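Local structure of similarities with probable monooxygenase (Photorhabdus luminescens, 4HB9) at residues E113-E116 with I117-G121; D257-T260 with D261-A264; R367-A370 with N371-G375. The protein binds flavin-adenine dinucleotide and is probably a flavin-dependent monooxygenase of the aromatic ring hydroxylase-like type. All blocks are in the same frame, centred on the assembly; numbering follows the deposited sequence.

Contact 1. Residues E113-E116 with I117-G121. With EDO (1,2-ethanediol), chain L.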
# COMPACT_ATOMS: atom_id res chain seq x y z
N GLU A 113 -11.52 3.58 5.74
CA GLU A 113 -12.03 4.92 5.48
C GLU A 113 -11.52 5.52 4.19
O GLU A 113 -12.26 6.18 3.49
CB GLU A 113 -11.70 5.89 6.63
CG GLU A 113 -12.46 5.65 7.94
CD GLU A 113 -11.76 6.36 9.10
OE1 GLU A 113 -10.58 6.02 9.39
OE2 GLU A 113 -12.32 7.36 9.62
N LEU A 114 -10.23 5.35 3.92
CA LEU A 114 -9.63 5.88 2.73
C LEU A 114 -10.32 5.29 1.50
O LEU A 114 -10.68 6.05 0.57
CB LEU A 114 -8.13 5.63 2.69
CG LEU A 114 -7.38 6.15 1.48
CD1 LEU A 114 -7.54 7.65 1.33
CD2 LEU A 114 -5.92 5.78 1.59
N LYS A 115 -10.57 3.98 1.52
CA LYS A 115 -11.27 3.34 0.37
C LYS A 115 -12.71 3.85 0.19
O LYS A 115 -13.15 4.09 -0.93
CB LYS A 115 -11.28 1.82 0.48
CG LYS A 115 -9.94 1.16 0.15
CD LYS A 115 -9.36 1.50 -1.23
CE LYS A 115 -10.31 1.20 -2.41
NZ LYS A 115 -10.83 -0.19 -2.36
N GLU A 116 -13.44 4.01 1.28
CA GLU A 116 -14.80 4.55 1.21
C GLU A 116 -14.81 5.95 0.61
O GLU A 116 -15.68 6.27 -0.21
CB GLU A 116 -15.49 4.55 2.59
CG GLU A 116 -15.76 3.15 3.13
CD GLU A 116 -16.55 2.28 2.16
OE1 GLU A 116 -17.75 2.51 1.99
OE2 GLU A 116 -15.97 1.34 1.58
N ILE A 117 -13.83 6.78 1.00
CA ILE A 117 -13.67 8.11 0.46
C ILE A 117 -13.29 8.11 -1.02
O ILE A 117 -13.84 8.87 -1.81
CB ILE A 117 -12.66 8.91 1.29
CG1 ILE A 117 -13.28 9.19 2.66
CG2 ILE A 117 -12.26 10.19 0.59
CD1 ILE A 117 -12.27 9.64 3.68
N LEU A 118 -12.34 7.25 -1.38
CA LEU A 118 -11.98 7.05 -2.78
C LEU A 118 -13.14 6.51 -3.62
O LEU A 118 -13.29 6.92 -4.79
CB LEU A 118 -10.76 6.15 -2.90
CG LEU A 118 -9.46 6.91 -2.61
CD1 LEU A 118 -8.36 5.91 -2.37
CD2 LEU A 118 -9.09 7.86 -3.75
N ASN A 119 -13.95 5.62 -3.06
CA ASN A 119 -15.08 5.05 -3.83
C ASN A 119 -16.24 6.02 -4.03
O ASN A 119 -17.00 5.88 -5.00
CB ASN A 119 -15.59 3.77 -3.18
CG ASN A 119 -14.63 2.61 -3.33
OD1 ASN A 119 -13.64 2.69 -4.03
ND2 ASN A 119 -14.92 1.52 -2.63
N LYS A 120 -16.36 7.02 -3.16
CA LYS A 120 -17.47 7.95 -3.22
C LYS A 120 -17.42 8.71 -4.55
O LYS A 120 -16.39 9.26 -4.90
CB LYS A 120 -17.40 8.93 -2.05
CG LYS A 120 -18.44 10.03 -2.07
CD LYS A 120 -19.77 9.57 -1.48
CE LYS A 120 -20.73 10.74 -1.29
NZ LYS A 120 -20.08 11.87 -0.55
N GLY A 121 -18.53 8.76 -5.27
CA GLY A 121 -18.56 9.48 -6.54
C GLY A 121 -18.26 8.58 -7.72
O GLY A 121 -18.41 9.02 -8.85
C1 EDO L . -12.77 -3.18 -3.03
O1 EDO L . -12.66 -2.37 -4.20
C2 EDO L . -12.05 -4.48 -3.30
O2 EDO L . -10.63 -4.25 -3.41
O HOH W 1 -12.81 -0.03 -4.14
O HOH W 2 -13.29 -0.90 -1.20
O HOH W 3 -17.50 2.02 -0.92
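The N-H groups of Ile117, Leu118 and Asn119 donate to the carbonyls of Glu113, Leu114 and Lys115 in regular i to i+4 hydrogen bonds, Asn119 N lying 2.7 Å from Lys115 O, and these carry the last turns of helix 111-119; a weak bond from Lys120 N to Glu116 O closes it before Lys120 leaves helical geometry. Leu114 and Leu118, one turn apart, lie side by side and point the same way, with Leu114 CG 4.0 Å from Leu118 CD1. Their branched apolar ends suit the buried side of the helix, where Leu114 also meets Phe67 and Leu118 meets Thr14. Next to them the Lys115 chain bends at every torsion beyond CB and curls along the helix; it and the Asn119 side chain cross at a slant, Lys115 CE 4.0 Å from Asn119 OD1. Lys115 NZ donates to Ala9 O, and two waters accept from it as well. A weak 3.4 Å bond runs from Lys115 NZ to O1 of an ethanediol, probably from the crystallisation liquor. The first of the waters, 2.7 Å from Lys115 NZ, donates to Asn119 OD1; the second accepts from both Lys115 NZ and Asn119 ND2. The flat amide, offering an acceptor and a donor, is thus tied to the ammonium group at both ends through solvent. A third water accepts from Asn119 ND2 (3.1 Å) and gives a weak bond to Glu116 OE1. The arrangement is that of a helix C-terminus packed on the dinucleotide-binding fold: Lys115 touches the FAD-binding residue Ile11 and what is probably the glycine-rich turn of a Rossmann-type motif.

Contact 2. Residues D257-T260 with D261-A264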
# COMPACT_ATOMS: atom_id res chain seq x y z
N ASP A 257 10.65 -22.23 8.09
CA ASP A 257 10.36 -22.32 6.67
C ASP A 257 8.91 -21.99 6.36
O ASP A 257 8.63 -21.33 5.38
CB ASP A 257 10.62 -23.74 6.14
CG ASP A 257 12.07 -24.08 6.10
OD1 ASP A 257 12.90 -23.15 6.11
OD2 ASP A 257 12.40 -25.29 6.06
N ASN A 258 8.01 -22.46 7.21
CA ASN A 258 6.57 -22.29 6.97
C ASN A 258 5.93 -21.28 7.91
O ASN A 258 4.76 -21.40 8.28
CB ASN A 258 5.88 -23.65 7.07
CG ASN A 258 5.88 -24.20 8.47
OD1 ASN A 258 6.81 -23.97 9.25
ND2 ASN A 258 4.82 -24.93 8.81
N ILE A 259 6.68 -20.24 8.25
CA ILE A 259 6.17 -19.20 9.14
C ILE A 259 4.86 -18.62 8.62
O ILE A 259 3.97 -18.29 9.41
CB ILE A 259 7.25 -18.10 9.37
CG1 ILE A 259 6.85 -17.17 10.50
CG2 ILE A 259 7.54 -17.32 8.11
CD1 ILE A 259 6.79 -17.87 11.84
N THR A 260 4.69 -18.54 7.31
CA THR A 260 3.45 -17.96 6.77
C THR A 260 2.20 -18.81 7.06
O THR A 260 1.08 -18.30 7.00
CB THR A 260 3.56 -17.64 5.27
OG1 THR A 260 4.02 -18.80 4.58
CG2 THR A 260 4.49 -16.49 5.06
N ASP A 261 2.38 -20.07 7.43
CA ASP A 261 1.26 -20.92 7.83
C ASP A 261 1.05 -20.99 9.35
O ASP A 261 0.19 -21.74 9.80
CB ASP A 261 1.44 -22.33 7.29
CG ASP A 261 1.49 -22.38 5.78
OD1 ASP A 261 0.84 -21.54 5.12
OD2 ASP A 261 2.19 -23.27 5.26
N PHE A 262 1.81 -20.24 10.14
CA PHE A 262 1.70 -20.31 11.60
C PHE A 262 0.36 -19.69 12.07
O PHE A 262 -0.08 -18.69 11.52
CB PHE A 262 2.85 -19.58 12.29
CG PHE A 262 4.04 -20.45 12.62
CD1 PHE A 262 4.72 -20.27 13.80
CD2 PHE A 262 4.50 -21.42 11.74
CE1 PHE A 262 5.82 -21.03 14.13
CE2 PHE A 262 5.60 -22.19 12.06
CZ PHE A 262 6.24 -22.01 13.27
N SER A 263 -0.24 -20.27 13.10
CA SER A 263 -1.38 -19.63 13.77
C SER A 263 -0.96 -18.28 14.37
O SER A 263 0.22 -18.05 14.64
CB SER A 263 -1.91 -20.52 14.89
OG SER A 263 -1.02 -20.58 15.98
N ALA A 264 -1.93 -17.41 14.60
CA ALA A 264 -1.66 -16.11 15.21
C ALA A 264 -0.98 -16.30 16.56
O ALA A 264 -0.05 -15.57 16.91
CB ALA A 264 -2.95 -15.31 15.36
O HOH W 4 2.70 -25.51 6.95
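Ile259 carries CG1 anti to its backbone N (chi1 -168°), and the turn at chi2 then sets CD1 over one face of the Phe262 ring. Ile259 CD1 lies 3.9 Å from the centroid of the Phe262 ring, 18° off the normal, a CH-pi contact in which the two side chains cross at about a right angle. Offset toward the rim, Ile259 CD1 is 3.7 Å from Phe262 CD1. Isoleucine suits this place because its two branches leave CD1 to reach the ring while the rest of the side chain packs on Leu267 and Leu270 of helix 264-274 and on His298 of strand 295-301. The Asn258 amide stands nearly perpendicular to the ring, the planes 83° apart, and brings Asn258 OD1 to 3.5 Å from Phe262 CE2.

Two backbone bonds fold the chain tightly enough for these meetings. Asp261 N donates to Asn258 O (2.9 Å) and Phe262 N to Ile259 O (3.0 Å), the i to i+3 pattern of a 3-10 turn. On the polar side, one water accepts from Asn258 ND2 (2.9 Å) and donates to Asp261 OD2, so amide and carboxylate are joined through solvent and do not bond directly. Beyond the turn, Ser263 serves as N-cap of helix 264-274, its OG accepting from Ala266 N.

Chemically the turn is two-sided: the CH-pi contact joins Ile259 and Phe262 to each other, and apolar contacts with Leu267 set both on helix 264-274, while one water couples the Asn258 amide to the Asp261 carboxylate on the exposed side.

Contact 3. Residues R367-A370 with N371-G375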
# COMPACT_ATOMS: atom_id res chain seq x y z
N ARG A 367 9.39 5.48 -13.56
CA ARG A 367 10.58 4.66 -13.34
C ARG A 367 11.62 5.35 -12.47
O ARG A 367 12.25 4.70 -11.63
CB ARG A 367 11.22 4.20 -14.67
CG ARG A 367 10.52 3.02 -15.32
CD ARG A 367 11.33 2.43 -16.47
NE ARG A 367 11.49 3.42 -17.54
CZ ARG A 367 10.64 3.61 -18.54
NH1 ARG A 367 9.56 2.85 -18.70
NH2 ARG A 367 10.91 4.55 -19.42
N ALA A 368 11.82 6.66 -12.66
CA ALA A 368 12.83 7.38 -11.88
C ALA A 368 12.53 7.35 -10.39
O ALA A 368 13.40 6.99 -9.59
CB ALA A 368 12.96 8.83 -12.33
N TYR A 369 11.32 7.70 -9.98
CA TYR A 369 11.03 7.64 -8.55
C TYR A 369 10.80 6.21 -8.07
O TYR A 369 11.17 5.91 -6.92
CB TYR A 369 9.94 8.61 -8.08
CG TYR A 369 8.56 8.44 -8.68
CD1 TYR A 369 7.72 7.40 -8.32
CD2 TYR A 369 8.07 9.40 -9.57
CE1 TYR A 369 6.45 7.28 -8.86
CE2 TYR A 369 6.81 9.30 -10.11
CZ TYR A 369 6.00 8.27 -9.76
OH TYR A 369 4.76 8.24 -10.33
N ALA A 370 10.26 5.34 -8.91
CA ALA A 370 10.08 3.93 -8.54
C ALA A 370 11.41 3.26 -8.17
O ALA A 370 11.52 2.61 -7.11
CB ALA A 370 9.42 3.14 -9.66
N ASN A 371 12.40 3.42 -9.04
CA ASN A 371 13.72 2.84 -8.79
C ASN A 371 14.35 3.41 -7.51
O ASN A 371 14.95 2.68 -6.71
CB ASN A 371 14.64 3.04 -9.99
CG ASN A 371 14.28 2.13 -11.16
OD1 ASN A 371 13.78 1.00 -10.99
ND2 ASN A 371 14.56 2.61 -12.38
N GLU A 372 14.22 4.71 -7.31
CA GLU A 372 14.77 5.30 -6.11
C GLU A 372 14.10 4.69 -4.87
O GLU A 372 14.76 4.31 -3.91
CB GLU A 372 14.63 6.83 -6.11
CG GLU A 372 15.04 7.46 -4.78
CD GLU A 372 15.10 8.99 -4.81
OE1 GLU A 372 15.10 9.57 -5.92
OE2 GLU A 372 15.15 9.62 -3.72
N ILE A 373 12.77 4.60 -4.90
CA ILE A 373 12.04 4.13 -3.72
C ILE A 373 12.35 2.65 -3.40
O ILE A 373 12.57 2.29 -2.23
CB ILE A 373 10.53 4.36 -3.90
CG1 ILE A 373 10.25 5.86 -3.84
CG2 ILE A 373 9.73 3.66 -2.80
CD1 ILE A 373 8.91 6.25 -4.42
N VAL A 374 12.39 1.82 -4.43
CA VAL A 374 12.71 0.39 -4.28
C VAL A 374 14.06 0.22 -3.62
O VAL A 374 14.22 -0.59 -2.71
CB VAL A 374 12.68 -0.34 -5.65
CG1 VAL A 374 13.37 -1.70 -5.60
CG2 VAL A 374 11.25 -0.51 -6.11
N GLY A 375 15.03 1.02 -4.07
CA GLY A 375 16.36 1.04 -3.49
C GLY A 375 16.36 1.41 -2.02
O GLY A 375 17.01 0.74 -1.21
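Helix 355-386, the long helix near the C-terminal end of the modelled chain, supplies this contact from two of its consecutive turns. Tyr369 and Ile373 share the side that faces helix 330-349, where both side chains touch Thr333. Ile373 CD1 comes to 4.2 Å from Tyr369 CD1, approaching the ring obliquely. With CG1 beside its backbone N (chi1 -70°), Ile373 folds back along the helix and brings that CG1 to 3.2 Å from Tyr369 O, the same carbonyl that accepts the Ile373 N-H at 2.9 Å. A beta-branched residue suits this place, its CG1 and CD1 lying against the Tyr369 carbonyl near Thr333 and Ser329. Tyr369 reaches further: its hydroxyl bonds Asp337, and its ring takes part in a cation-pi contact with Arg336, so a buried aromatic with a polar end joins the two helices by a hydrogen bond and a cation-pi contact.

On another side, Asn371 N donates to Arg367 O (2.9 Å), and the Asn371 amide leans over that carbonyl, with ND2 3.2 Å from Arg367 O but at an angle too poor for a hydrogen bond. Its OD1 accepts from Leu305 N, which ties the helix to the loop beside it. Arg367 turns its long chain away from Asn371 toward the same region, bonding Gln364 and meeting Trp308 in a cation-pi contact. Between these two sides, small Ala370 permits close approach to His321 of helix 318-321, while its carbonyl accepts from Val374 N (2.9 Å). The bond from Glu372 N to Ala368 O, 3.3 Å, is weak. Helix 355-386 thus packs on helix 330-349, whose Asn332 binds FAD, and the contact lies a layer behind the flavin site, with Ile373 about 7 Å from Asn332, side chain to side chain.

In the fold
Following the chain from the N terminus, contact 1 comes first, at the end of helix 111-119, then contact 2 in the loop between strand 240-251 and helix 264-274, and finally contact 3 within helix 355-386. Each is local, closing no long loop; they run in series, and none nests within or crosses another. Contact 1 joins its helix to helices 11-22 and 61-70, contact 2 seats a loop against helix 264-274 and strand 295-301, and contact 3 sets the long helix on helices 330-349 and 318-321 and on the loop at 304-308. Contacts 1 and 3 lie on opposite sides of the chain's centre, their own centres about 27 Å apart.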